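Local coordinates for putative Ribokinase II (Escherichia coli O6, PDB 3IQ0), which binds ATP and magnesium and, as a putative ribokinase of the pfkB carbohydrate kinase family, probably transfers phosphate from ATP to a sugar hydroxyl, at residues V6-I12 with G38-I44; P53-I57 with G77-R81; G162-P168 with L190-P196. One frame throughout, in Å; residues are numbered along the deposited sequence.

Contact 1 of 3, residues V6-I12 with G38-I44; sequences VFTIGEI and GAPAIFI
A helix packs on an inner strand of the main sheet here, in the core of a ribokinase-type alpha/beta domain. Helix 39-44 runs nearly antiparallel to strand 6-9 (164°), axes 8.0 Å apart, and CA pairs Gly10-Pro40 (5.7 Å) and Ile12-Gly38 (4.7 Å) set the register. Gly38 is the N-cap, and the helix starts near the nucleotide, the Ala39 side chain about 7 Å from bound ATP. Both glycines have positive phi (144° and 110°), and a CB on either would clash. The Pro40 ring fills the space left at Gly10, its CG 3.4 Å from Ile9 O, while Gly38 CA lets Glu11 O in to 3.6 Å. Further along, Thr8 CG2 meets Ile44 CD1 at 3.9 Å and Val6 CG1 lies at the edge of the Phe43 ring (chi1 t; 4.5 Å to CE2); at the other end, by the start of the helix, Ile12 CG1 reaches Ala41 CB at 4.1 Å. Glu11 (chi1 p, chi2 m) bends back so that OE2 takes a bond from water 1 (3.0 Å), which accepts from Ala39 N (3.0 Å); Ser139 and Ser140 also bind its carboxylate. Packing therefore joins strand to helix directly, while hydroxyls and water satisfy the buried acid and Glu11 O has no partner.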
ATOM      1  N   VAL B   6      -5.359 -17.514  24.737  1.00 20.53           N
ATOM      2  CA  VAL B   6      -5.218 -18.053  23.393  1.00 17.18           C
ATOM      3  C   VAL B   6      -4.493 -16.966  22.603  1.00 16.97           C
ATOM      4  O   VAL B   6      -4.892 -15.806  22.634  1.00 16.34           O
ATOM      5  CB  VAL B   6      -6.582 -18.330  22.731  1.00 15.16           C
ATOM      6  CG1 VAL B   6      -6.380 -18.687  21.270  1.00 15.43           C
ATOM      7  CG2 VAL B   6      -7.292 -19.469  23.445  1.00 15.56           C
ATOM      8  N   PHE B   7      -3.425 -17.333  21.909  1.00 17.94           N
ATOM      9  CA  PHE B   7      -2.674 -16.354  21.138  1.00 18.36           C
ATOM     10  C   PHE B   7      -2.571 -16.761  19.679  1.00 19.43           C
ATOM     11  O   PHE B   7      -2.715 -17.936  19.337  1.00 17.37           O
ATOM     12  CB  PHE B   7      -1.251 -16.216  21.689  1.00 18.85           C
ATOM     13  CG  PHE B   7      -1.064 -15.062  22.627  1.00 22.70           C
ATOM     14  CD1 PHE B   7      -0.617 -13.830  22.151  1.00 23.16           C
ATOM     15  CD2 PHE B   7      -1.324 -15.203  23.985  1.00 20.37           C
ATOM     16  CE1 PHE B   7      -0.432 -12.759  23.022  1.00 24.56           C
ATOM     17  CE2 PHE B   7      -1.143 -14.139  24.858  1.00 23.51           C
ATOM     18  CZ  PHE B   7      -0.696 -12.917  24.379  1.00 24.24           C
ATOM     19  N   THR B   8      -2.352 -15.772  18.822  1.00 19.65           N
ATOM     20  CA  THR B   8      -2.138 -16.033  17.414  1.00 19.68           C
ATOM     21  C   THR B   8      -1.053 -15.067  16.986  1.00 20.66           C
ATOM     22  O   THR B   8      -0.628 -14.212  17.759  1.00 20.59           O
ATOM     23  CB  THR B   8      -3.394 -15.826  16.540  1.00 19.98           C
ATOM     24  OG1 THR B   8      -3.141 -16.374  15.241  1.00 22.21           O
ATOM     25  CG2 THR B   8      -3.728 -14.359  16.392  1.00 18.27           C
ATOM     26  N   ILE B   9      -0.611 -15.195  15.746  1.00 22.02           N
ATOM     27  CA  ILE B   9       0.455 -14.352  15.245  1.00 20.80           C
ATOM     28  C   ILE B   9       0.258 -14.178  13.752  1.00 20.53           C
ATOM     29  O   ILE B   9      -0.328 -15.036  13.097  1.00 21.77           O
ATOM     30  CB  ILE B   9       1.811 -15.042  15.525  1.00 22.43           C
ATOM     31  CG1 ILE B   9       2.978 -14.146  15.119  1.00 21.63           C
ATOM     32  CG2 ILE B   9       1.870 -16.368  14.776  1.00 22.01           C
ATOM     33  CD1 ILE B   9       4.309 -14.650  15.660  1.00 23.24           C
ATOM     34  N   GLY B  10       0.734 -13.069  13.200  1.00 23.55           N
ATOM     35  CA  GLY B  10       0.579 -12.902  11.769  1.00 25.23           C
ATOM     36  C   GLY B  10       0.313 -11.506  11.262  1.00 24.79           C
ATOM     37  O   GLY B  10       0.653 -10.510  11.899  1.00 28.05           O
ATOM     38  N   GLU B  11      -0.322 -11.449  10.102  1.00 23.95           N
ATOM     39  CA  GLU B  11      -0.612 -10.188   9.452  1.00 23.91           C
ATOM     40  C   GLU B  11      -1.901  -9.514   9.891  1.00 23.22           C
ATOM     41  O   GLU B  11      -2.927 -10.161  10.093  1.00 22.38           O
ATOM     42  CB  GLU B  11      -0.647 -10.390   7.933  1.00 24.92           C
ATOM     43  CG  GLU B  11      -1.792 -11.278   7.424  1.00 26.07           C
ATOM     44  CD  GLU B  11      -1.529 -12.773   7.570  1.00 24.81           C
ATOM     45  OE1 GLU B  11      -0.566 -13.152   8.269  1.00 26.51           O
ATOM     46  OE2 GLU B  11      -2.296 -13.568   6.987  1.00 25.75           O
ATOM     47  N   ILE B  12      -1.817  -8.198  10.046  1.00 23.29           N
ATOM     48  CA  ILE B  12      -2.951  -7.360  10.393  1.00 22.46           C
ATOM     49  C   ILE B  12      -2.936  -6.307   9.290  1.00 24.35           C
ATOM     50  O   ILE B  12      -1.912  -5.667   9.049  1.00 26.47           O
ATOM     51  CB  ILE B  12      -2.767  -6.658  11.745  1.00 22.91           C
ATOM     52  CG1 ILE B  12      -2.954  -7.656  12.888  1.00 21.23           C
ATOM     53  CG2 ILE B  12      -3.758  -5.520  11.883  1.00 22.96           C
ATOM     54  CD1 ILE B  12      -2.751  -7.034  14.251  1.00 19.04           C
ATOM     55  N   GLY B  38      -7.233  -9.343   8.024  1.00 17.51           N
ATOM     56  CA  GLY B  38      -6.056 -10.152   8.287  1.00 17.18           C
ATOM     57  C   GLY B  38      -6.498 -11.424   8.988  1.00 20.32           C
ATOM     58  O   GLY B  38      -7.038 -11.374  10.094  1.00 18.87           O
ATOM     59  N   ALA B  39      -6.267 -12.565   8.342  1.00 19.21           N
ATOM     60  CA  ALA B  39      -6.661 -13.862   8.878  1.00 18.62           C
ATOM     61  C   ALA B  39      -6.446 -14.001  10.387  1.00 18.75           C
ATOM     62  O   ALA B  39      -7.387 -14.310  11.119  1.00 18.82           O
ATOM     63  CB  ALA B  39      -5.924 -14.990   8.130  1.00 18.56           C
ATOM     64  N   PRO B  40      -5.214 -13.777  10.874  1.00 17.44           N
ATOM     65  CA  PRO B  40      -4.985 -13.908  12.317  1.00 17.01           C
ATOM     66  C   PRO B  40      -5.862 -12.968  13.144  1.00 17.74           C
ATOM     67  O   PRO B  40      -6.361 -13.349  14.205  1.00 14.69           O
ATOM     68  CB  PRO B  40      -3.499 -13.581  12.467  1.00 19.45           C
ATOM     69  CG  PRO B  40      -2.920 -13.999  11.142  1.00 17.18           C
ATOM     70  CD  PRO B  40      -3.952 -13.487  10.168  1.00 19.05           C
ATOM     71  N   ALA B  41      -6.045 -11.741  12.653  1.00 17.34           N
ATOM     72  CA  ALA B  41      -6.852 -10.748  13.357  1.00 16.85           C
ATOM     73  C   ALA B  41      -8.323 -11.147  13.420  1.00 17.35           C
ATOM     74  O   ALA B  41      -8.972 -10.986  14.452  1.00 18.54           O
ATOM     75  CB  ALA B  41      -6.707  -9.380  12.693  1.00 16.29           C
ATOM     76  N   ILE B  42      -8.854 -11.656  12.315  1.00 16.46           N
ATOM     77  CA  ILE B  42     -10.247 -12.081  12.289  1.00 16.85           C
ATOM     78  C   ILE B  42     -10.423 -13.302  13.197  1.00 15.59           C
ATOM     79  O   ILE B  42     -11.408 -13.405  13.932  1.00 15.06           O
ATOM     80  CB  ILE B  42     -10.697 -12.411  10.852  1.00 14.61           C
ATOM     81  CG1 ILE B  42     -10.460 -11.196   9.952  1.00 15.01           C
ATOM     82  CG2 ILE B  42     -12.171 -12.786  10.846  1.00 14.56           C
ATOM     83  CD1 ILE B  42     -10.637 -11.473   8.484  1.00 16.71           C
ATOM     84  N   PHE B  43      -9.465 -14.221  13.149  1.00 15.93           N
ATOM     85  CA  PHE B  43      -9.510 -15.413  13.991  1.00 15.61           C
ATOM     86  C   PHE B  43      -9.598 -14.990  15.454  1.00 15.81           C
ATOM     87  O   PHE B  43     -10.500 -15.402  16.187  1.00 15.08           O
ATOM     88  CB  PHE B  43      -8.235 -16.254  13.807  1.00 16.48           C
ATOM     89  CG  PHE B  43      -8.080 -17.374  14.816  1.00 16.04           C
ATOM     90  CD1 PHE B  43      -8.671 -18.616  14.599  1.00 20.52           C
ATOM     91  CD2 PHE B  43      -7.336 -17.184  15.979  1.00 17.26           C
ATOM     92  CE1 PHE B  43      -8.526 -19.657  15.520  1.00 17.62           C
ATOM     93  CE2 PHE B  43      -7.182 -18.216  16.917  1.00 16.81           C
ATOM     94  CZ  PHE B  43      -7.777 -19.453  16.684  1.00 19.35           C
ATOM     95  N   ILE B  44      -8.647 -14.161  15.869  1.00 15.04           N
ATOM     96  CA  ILE B  44      -8.585 -13.706  17.249  1.00 16.50           C
ATOM     97  C   ILE B  44      -9.776 -12.852  17.660  1.00 15.52           C
ATOM     98  O   ILE B  44     -10.168 -12.856  18.824  1.00 16.92           O
ATOM     99  CB  ILE B  44      -7.263 -12.939  17.520  1.00 16.58           C
ATOM    100  CG1 ILE B  44      -6.804 -13.218  18.947  1.00 18.06           C
ATOM    101  CG2 ILE B  44      -7.440 -11.448  17.304  1.00 16.45           C
ATOM    102  CD1 ILE B  44      -6.447 -14.663  19.178  1.00 17.11           C
TER
HETATM  103  O   HOH W   1      -4.900 -12.793   5.683  1.00 25.63           O

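Contact 2 of 3, residues P53-I57 with G77-R81; sequences PCGII and GVDIR
Strand 54-57 meets the turn that leads from helix 64-75 towards strand 83-86. Gly77 (phi 104°) ends that helix in a Schellman motif; the chain, returning from the helix that follows strand 54-61, then pairs with that same strand just before entering its neighbour 83-86 in the main sheet. A single bridge joins Gly55 to Asp79, CA to CA 4.2 Å. Asp79 N donates to Cys54 O (2.8 Å, 159°), and Asp79 O receives Ile56 N (3.3 Å, 146°) and a CA-H...O approach from Gly55 CA (3.2 Å). Water 2 accepts from Cys54 N (3.0 Å) and donates to Gly77 O (2.7 Å); water 3 donates to Ile56 O (3.0 Å) and Asp79 O (2.7 Å). Val78 puts CG2 4.1 Å from Cys54 SG and CG1 4.2 Å from Ile56 CG2. Asp79 OD1 accepts from Arg81 N (3.1 Å), an Asx turn, and OD2 lies 2.7 Å from Arg81 NH2, a purely electrostatic salt bridge. The join combines two backbone bonds, water bridges at both ends and the packing of Val78, while Asp79 and Arg81 pair within their own turn.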
ATOM      1  N   PRO B  53     -10.312 -15.118  26.807  1.00 20.38           N
ATOM      2  CA  PRO B  53      -9.168 -14.201  26.860  1.00 18.91           C
ATOM      3  C   PRO B  53      -8.125 -14.600  25.829  1.00 18.37           C
ATOM      4  O   PRO B  53      -7.791 -15.782  25.702  1.00 17.56           O
ATOM      5  CB  PRO B  53      -8.665 -14.332  28.303  1.00 21.51           C
ATOM      6  CG  PRO B  53      -9.297 -15.596  28.812  1.00 23.61           C
ATOM      7  CD  PRO B  53     -10.630 -15.639  28.146  1.00 19.34           C
ATOM      8  N   CYS B  54      -7.617 -13.610  25.096  1.00 16.94           N
ATOM      9  CA  CYS B  54      -6.647 -13.875  24.032  1.00 17.62           C
ATOM     10  C   CYS B  54      -5.766 -12.670  23.716  1.00 17.95           C
ATOM     11  O   CYS B  54      -5.989 -11.570  24.225  1.00 17.11           O
ATOM     12  CB  CYS B  54      -7.405 -14.271  22.775  1.00 16.50           C
ATOM     13  SG  CYS B  54      -8.667 -13.033  22.357  1.00 19.80           S
ATOM     14  N   GLY B  55      -4.774 -12.888  22.855  1.00 20.10           N
ATOM     15  CA  GLY B  55      -3.866 -11.826  22.465  1.00 19.00           C
ATOM     16  C   GLY B  55      -3.332 -12.086  21.070  1.00 20.13           C
ATOM     17  O   GLY B  55      -3.539 -13.164  20.511  1.00 18.74           O
ATOM     18  N   ILE B  56      -2.647 -11.110  20.489  1.00 20.23           N
ATOM     19  CA  ILE B  56      -2.105 -11.297  19.152  1.00 19.13           C
ATOM     20  C   ILE B  56      -0.758 -10.607  18.996  1.00 19.67           C
ATOM     21  O   ILE B  56      -0.544  -9.517  19.519  1.00 19.69           O
ATOM     22  CB  ILE B  56      -3.099 -10.785  18.062  1.00 19.20           C
ATOM     23  CG1 ILE B  56      -2.542 -11.081  16.665  1.00 20.03           C
ATOM     24  CG2 ILE B  56      -3.378  -9.300  18.247  1.00 19.87           C
ATOM     25  CD1 ILE B  56      -3.524 -10.822  15.531  1.00 17.48           C
ATOM     26  N   ILE B  57       0.154 -11.267  18.289  1.00 20.42           N
ATOM     27  CA  ILE B  57       1.487 -10.722  18.041  1.00 22.69           C
ATOM     28  C   ILE B  57       1.514 -10.337  16.573  1.00 24.04           C
ATOM     29  O   ILE B  57       1.403 -11.199  15.707  1.00 25.22           O
ATOM     30  CB  ILE B  57       2.590 -11.775  18.301  1.00 22.66           C
ATOM     31  CG1 ILE B  57       2.597 -12.175  19.778  1.00 26.18           C
ATOM     32  CG2 ILE B  57       3.946 -11.215  17.910  1.00 22.35           C
ATOM     33  CD1 ILE B  57       3.553 -13.305  20.102  1.00 25.70           C
ATOM     34  N   GLY B  77     -11.836  -6.685  23.344  1.00 23.42           N
ATOM     35  CA  GLY B  77     -11.289  -7.426  24.466  1.00 23.91           C
ATOM     36  C   GLY B  77      -9.976  -8.148  24.243  1.00 22.88           C
ATOM     37  O   GLY B  77      -9.508  -8.863  25.132  1.00 23.59           O
ATOM     38  N   VAL B  78      -9.382  -7.978  23.066  1.00 20.74           N
ATOM     39  CA  VAL B  78      -8.113  -8.643  22.768  1.00 20.37           C
ATOM     40  C   VAL B  78      -6.931  -7.957  23.442  1.00 20.86           C
ATOM     41  O   VAL B  78      -6.908  -6.737  23.583  1.00 22.52           O
ATOM     42  CB  VAL B  78      -7.826  -8.675  21.250  1.00 19.02           C
ATOM     43  CG1 VAL B  78      -6.510  -9.387  20.994  1.00 16.29           C
ATOM     44  CG2 VAL B  78      -8.958  -9.369  20.519  1.00 15.39           C
ATOM     45  N   ASP B  79      -5.960  -8.754  23.875  1.00 22.10           N
ATOM     46  CA  ASP B  79      -4.753  -8.221  24.494  1.00 24.04           C
ATOM     47  C   ASP B  79      -3.898  -7.797  23.299  1.00 23.74           C
ATOM     48  O   ASP B  79      -3.422  -8.647  22.541  1.00 23.66           O
ATOM     49  CB  ASP B  79      -4.034  -9.315  25.290  1.00 25.83           C
ATOM     50  CG  ASP B  79      -2.728  -8.833  25.908  1.00 29.61           C
ATOM     51  OD1 ASP B  79      -2.261  -7.727  25.563  1.00 29.92           O
ATOM     52  OD2 ASP B  79      -2.165  -9.574  26.740  1.00 31.37           O
ATOM     53  N   ILE B  80      -3.706  -6.497  23.118  1.00 24.00           N
ATOM     54  CA  ILE B  80      -2.935  -6.034  21.969  1.00 24.78           C
ATOM     55  C   ILE B  80      -1.515  -5.561  22.257  1.00 27.22           C
ATOM     56  O   ILE B  80      -0.914  -4.870  21.435  1.00 27.24           O
ATOM     57  CB  ILE B  80      -3.698  -4.916  21.209  1.00 25.55           C
ATOM     58  CG1 ILE B  80      -4.083  -3.775  22.158  1.00 26.61           C
ATOM     59  CG2 ILE B  80      -4.960  -5.494  20.570  1.00 24.84           C
ATOM     60  CD1 ILE B  80      -2.918  -2.945  22.638  1.00 29.95           C
ATOM     61  N   ARG B  81      -0.972  -5.944  23.407  1.00 28.37           N
ATOM     62  CA  ARG B  81       0.383  -5.533  23.761  1.00 29.81           C
ATOM     63  C   ARG B  81       1.416  -6.098  22.793  1.00 29.31           C
ATOM     64  O   ARG B  81       2.501  -5.535  22.635  1.00 31.35           O
ATOM     65  CB  ARG B  81       0.716  -5.969  25.190  1.00 31.15           C
ATOM     66  CG  ARG B  81      -0.148  -5.311  26.250  1.00 34.73           C
ATOM     67  CD  ARG B  81       0.336  -5.695  27.631  1.00 38.62           C
ATOM     68  NE  ARG B  81       0.483  -7.140  27.746  1.00 42.08           N
ATOM     69  CZ  ARG B  81      -0.297  -7.918  28.487  1.00 44.41           C
ATOM     70  NH1 ARG B  81      -1.287  -7.391  29.196  1.00 46.05           N
ATOM     71  NH2 ARG B  81      -0.089  -9.228  28.507  1.00 45.03           N
TER
HETATM   72  O   HOH W   2      -8.429 -11.013  26.247  1.00 22.44           O
HETATM   73  O   HOH W   3      -0.772  -9.228  22.539  1.00 31.03           O

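Contact 3 of 3, residues G162-P168 with L190-P196; sequences GVISFDP and LTDIYMP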
ATOM      1  N   GLY B 162       1.991 -26.014  26.123  1.00 28.73           N
ATOM      2  CA  GLY B 162       0.832 -25.518  25.400  1.00 28.39           C
ATOM      3  C   GLY B 162       0.450 -26.336  24.178  1.00 27.81           C
ATOM      4  O   GLY B 162       1.183 -27.233  23.770  1.00 27.31           O
ATOM      5  N   VAL B 163      -0.701 -26.012  23.594  1.00 27.36           N
ATOM      6  CA  VAL B 163      -1.214 -26.706  22.415  1.00 27.40           C
ATOM      7  C   VAL B 163      -1.118 -25.825  21.173  1.00 27.12           C
ATOM      8  O   VAL B 163      -1.383 -24.622  21.223  1.00 29.34           O
ATOM      9  CB  VAL B 163      -2.693 -27.121  22.615  1.00 29.40           C
ATOM     10  CG1 VAL B 163      -3.238 -27.763  21.344  1.00 29.59           C
ATOM     11  CG2 VAL B 163      -2.807 -28.088  23.790  1.00 29.93           C
ATOM     12  N   ILE B 164      -0.739 -26.433  20.055  1.00 23.92           N
ATOM     13  CA  ILE B 164      -0.590 -25.717  18.794  1.00 22.43           C
ATOM     14  C   ILE B 164      -1.706 -26.094  17.806  1.00 21.89           C
ATOM     15  O   ILE B 164      -1.986 -27.275  17.590  1.00 20.03           O
ATOM     16  CB  ILE B 164       0.790 -26.049  18.142  1.00 25.68           C
ATOM     17  CG1 ILE B 164       1.930 -25.731  19.120  1.00 25.98           C
ATOM     18  CG2 ILE B 164       0.968 -25.269  16.836  1.00 24.39           C
ATOM     19  CD1 ILE B 164       2.093 -24.258  19.459  1.00 25.62           C
ATOM     20  N   SER B 165      -2.367 -25.090  17.233  1.00 20.53           N
ATOM     21  CA  SER B 165      -3.411 -25.328  16.239  1.00 19.41           C
ATOM     22  C   SER B 165      -2.862 -24.712  14.964  1.00 20.62           C
ATOM     23  O   SER B 165      -2.153 -23.703  15.007  1.00 18.01           O
ATOM     24  CB  SER B 165      -4.740 -24.665  16.642  1.00 22.26           C
ATOM     25  OG  SER B 165      -4.568 -23.290  16.928  1.00 19.74           O
ATOM     26  N   PHE B 166      -3.190 -25.305  13.827  1.00 20.57           N
ATOM     27  CA  PHE B 166      -2.651 -24.822  12.561  1.00 22.18           C
ATOM     28  C   PHE B 166      -3.678 -24.857  11.442  1.00 22.35           C
ATOM     29  O   PHE B 166      -4.310 -25.890  11.198  1.00 22.88           O
ATOM     30  CB  PHE B 166      -1.426 -25.681  12.210  1.00 23.10           C
ATOM     31  CG  PHE B 166      -0.818 -25.391  10.858  1.00 25.63           C
ATOM     32  CD1 PHE B 166      -0.695 -24.089  10.387  1.00 24.80           C
ATOM     33  CD2 PHE B 166      -0.291 -26.427  10.092  1.00 25.73           C
ATOM     34  CE1 PHE B 166      -0.048 -23.816   9.174  1.00 25.58           C
ATOM     35  CE2 PHE B 166       0.360 -26.167   8.876  1.00 25.97           C
ATOM     36  CZ  PHE B 166       0.480 -24.854   8.420  1.00 26.42           C
ATOM     37  N   ASP B 167      -3.841 -23.716  10.775  1.00 23.46           N
ATOM     38  CA  ASP B 167      -4.773 -23.573   9.665  1.00 22.81           C
ATOM     39  C   ASP B 167      -3.963 -23.254   8.406  1.00 23.41           C
ATOM     40  O   ASP B 167      -3.468 -22.142   8.237  1.00 22.01           O
ATOM     41  CB  ASP B 167      -5.758 -22.437   9.941  1.00 25.69           C
ATOM     42  CG  ASP B 167      -6.692 -22.185   8.779  1.00 28.34           C
ATOM     43  OD1 ASP B 167      -6.362 -22.578   7.645  1.00 28.94           O
ATOM     44  OD2 ASP B 167      -7.755 -21.576   9.000  1.00 32.83           O
ATOM     45  N   PRO B 168      -3.844 -24.229   7.494  1.00 22.87           N
ATOM     46  CA  PRO B 168      -3.097 -24.100   6.243  1.00 24.67           C
ATOM     47  C   PRO B 168      -3.759 -23.277   5.142  1.00 25.25           C
ATOM     48  O   PRO B 168      -3.894 -23.759   4.019  1.00 26.42           O
ATOM     49  CB  PRO B 168      -2.910 -25.552   5.823  1.00 24.97           C
ATOM     50  CG  PRO B 168      -4.242 -26.130   6.176  1.00 25.31           C
ATOM     51  CD  PRO B 168      -4.490 -25.554   7.569  1.00 23.98           C
ATOM     52  N   LEU B 190       4.591 -30.147  14.523  1.00 36.93           N
ATOM     53  CA  LEU B 190       4.450 -29.669  15.894  1.00 34.47           C
ATOM     54  C   LEU B 190       3.004 -29.299  16.191  1.00 32.82           C
ATOM     55  O   LEU B 190       2.697 -28.760  17.258  1.00 31.55           O
ATOM     56  CB  LEU B 190       5.329 -28.441  16.115  1.00 36.84           C
ATOM     57  CG  LEU B 190       6.828 -28.614  15.885  1.00 39.04           C
ATOM     58  CD1 LEU B 190       7.507 -27.258  15.967  1.00 39.02           C
ATOM     59  CD2 LEU B 190       7.403 -29.574  16.916  1.00 38.87           C
ATOM     60  N   THR B 191       2.120 -29.599  15.245  1.00 29.11           N
ATOM     61  CA  THR B 191       0.702 -29.289  15.375  1.00 26.63           C
ATOM     62  C   THR B 191      -0.103 -30.357  16.103  1.00 26.22           C
ATOM     63  O   THR B 191       0.091 -31.556  15.893  1.00 26.81           O
ATOM     64  CB  THR B 191       0.073 -29.074  13.987  1.00 25.46           C
ATOM     65  OG1 THR B 191       0.638 -27.898  13.400  1.00 23.27           O
ATOM     66  CG2 THR B 191      -1.449 -28.926  14.096  1.00 24.14           C
ATOM     67  N   ASP B 192      -1.023 -29.911  16.950  1.00 24.73           N
ATOM     68  CA  ASP B 192      -1.879 -30.823  17.697  1.00 24.75           C
ATOM     69  C   ASP B 192      -3.261 -30.828  17.065  1.00 24.55           C
ATOM     70  O   ASP B 192      -3.936 -31.859  17.021  1.00 25.67           O
ATOM     71  CB  ASP B 192      -1.979 -30.375  19.157  1.00 26.19           C
ATOM     72  CG  ASP B 192      -0.626 -30.321  19.847  1.00 32.08           C
ATOM     73  OD1 ASP B 192      -0.001 -31.387  20.005  1.00 33.61           O
ATOM     74  OD2 ASP B 192      -0.185 -29.211  20.222  1.00 30.56           O
ATOM     75  N   ILE B 193      -3.665 -29.662  16.565  1.00 24.36           N
ATOM     76  CA  ILE B 193      -4.972 -29.471  15.940  1.00 22.93           C
ATOM     77  C   ILE B 193      -4.777 -28.899  14.541  1.00 22.91           C
ATOM     78  O   ILE B 193      -4.346 -27.760  14.383  1.00 21.49           O
ATOM     79  CB  ILE B 193      -5.839 -28.487  16.788  1.00 23.95           C
ATOM     80  CG1 ILE B 193      -5.998 -29.042  18.207  1.00 23.06           C
ATOM     81  CG2 ILE B 193      -7.209 -28.273  16.138  1.00 24.36           C
ATOM     82  CD1 ILE B 193      -6.732 -28.108  19.149  1.00 24.71           C
ATOM     83  N   TYR B 194      -5.092 -29.704  13.531  1.00 23.20           N
ATOM     84  CA  TYR B 194      -4.946 -29.301  12.135  1.00 23.75           C
ATOM     85  C   TYR B 194      -6.316 -28.948  11.561  1.00 23.68           C
ATOM     86  O   TYR B 194      -7.247 -29.751  11.637  1.00 23.83           O
ATOM     87  CB  TYR B 194      -4.323 -30.456  11.343  1.00 23.75           C
ATOM     88  CG  TYR B 194      -3.770 -30.061   9.995  1.00 23.72           C
ATOM     89  CD1 TYR B 194      -3.039 -28.880   9.840  1.00 23.54           C
ATOM     90  CD2 TYR B 194      -3.953 -30.876   8.879  1.00 23.19           C
ATOM     91  CE1 TYR B 194      -2.506 -28.518   8.607  1.00 26.26           C
ATOM     92  CE2 TYR B 194      -3.425 -30.522   7.636  1.00 24.97           C
ATOM     93  CZ  TYR B 194      -2.705 -29.341   7.511  1.00 24.43           C
ATOM     94  OH  TYR B 194      -2.205 -28.964   6.290  1.00 25.63           O
HETATM   95  N   MSE B 195      -6.446 -27.757  10.980  1.00 23.84           N
HETATM   96  CA  MSE B 195      -7.733 -27.328  10.437  1.00 24.98           C
HETATM   97  C   MSE B 195      -7.702 -26.899   8.965  1.00 26.87           C
HETATM   98  O   MSE B 195      -7.959 -25.743   8.626  1.00 24.75           O
HETATM   99  CB  MSE B 195      -8.292 -26.196  11.308  1.00 27.92           C
HETATM  100  CG  MSE B 195      -8.385 -26.563  12.784  1.00 32.99           C
HETATM  101 SE   MSE B 195      -9.072 -25.120  13.889  1.00 40.79          SE
HETATM  102  CE  MSE B 195      -7.437 -24.233  14.238  1.00 36.13           C
ATOM    103  N   PRO B 196      -7.401 -27.842   8.062  1.00 28.02           N
ATOM    104  CA  PRO B 196      -7.345 -27.517   6.638  1.00 27.72           C
ATOM    105  C   PRO B 196      -8.729 -27.441   6.022  1.00 28.43           C
ATOM    106  O   PRO B 196      -9.675 -28.042   6.527  1.00 28.55           O
ATOM    107  CB  PRO B 196      -6.557 -28.683   6.064  1.00 29.49           C
ATOM    108  CG  PRO B 196      -7.103 -29.823   6.857  1.00 28.47           C
ATOM    109  CD  PRO B 196      -7.102 -29.269   8.280  1.00 26.19           C
TER
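Strands 163-167 and 193-194 are parallel neighbours joined through helix 178-189, a beta-alpha-beta crossover of the main sheet. Ser165 and Ile193 share one face, their CB atoms 4.0 Å apart, and selenomethionine Met195 curls in beside them, CE 3.6 Å from Ser165 CB; Ile267 and Trp266 of helix 258-271 cover this side. Phe166 and Tyr194 project from the other face. Their rings sit obliquely, centroids 5.6 Å apart and planes at 37°, with Phe166 CD2 at the edge of the Tyr194 ring, 3.4 Å from CE1. Pro168 fills the hollow next to them: its CD is 3.7 Å from Tyr194 CE1, and its CG lies 3.4 Å from Pro196 CB. The Leu190-Thr191 bend receives the first strand's larger side chains, Ile164 CB resting on Leu190 O (3.4 Å) and Phe166 CB on Thr191 OG1 (3.3 Å), a hydroxyl bonded to Val187 O. At the C-terminal end of the strand, the Asp167 side chain is salt-bridged to Lys228 and comes within about 4 Å of the bound ATP, so this end lies beside the nucleotide. At the opposite end Asp192, whose OD1 pairs with Lys223, leans towards the first strand, and its OD2 receives Ile164 N at 2.8 Å and 177°.

How the contacts relate
The three contacts follow one another along the chain, each closing before the next opens, and all reach the same mixed sheet. Contacts 1 and 2, with centres about 10 Å apart, touch directly: strands 5-9 and 54-61 are neighbours, hydrogen-bonded from Gly55 N to Val6 O (2.9 Å), and helix 39-49 leads into strand 54-61. Contact 3 lies beyond strand 131-137, its centre about 14 Å from that of contact 1 and 19 Å from that of contact 2. His135, on the intervening strand, bonds to both Thr8 and Ser165. Contact 2 lies towards the 83-86 side of the sheet, while contacts 1 and 3 both approach the ATP, consistent with a ribokinase-type nucleotide site.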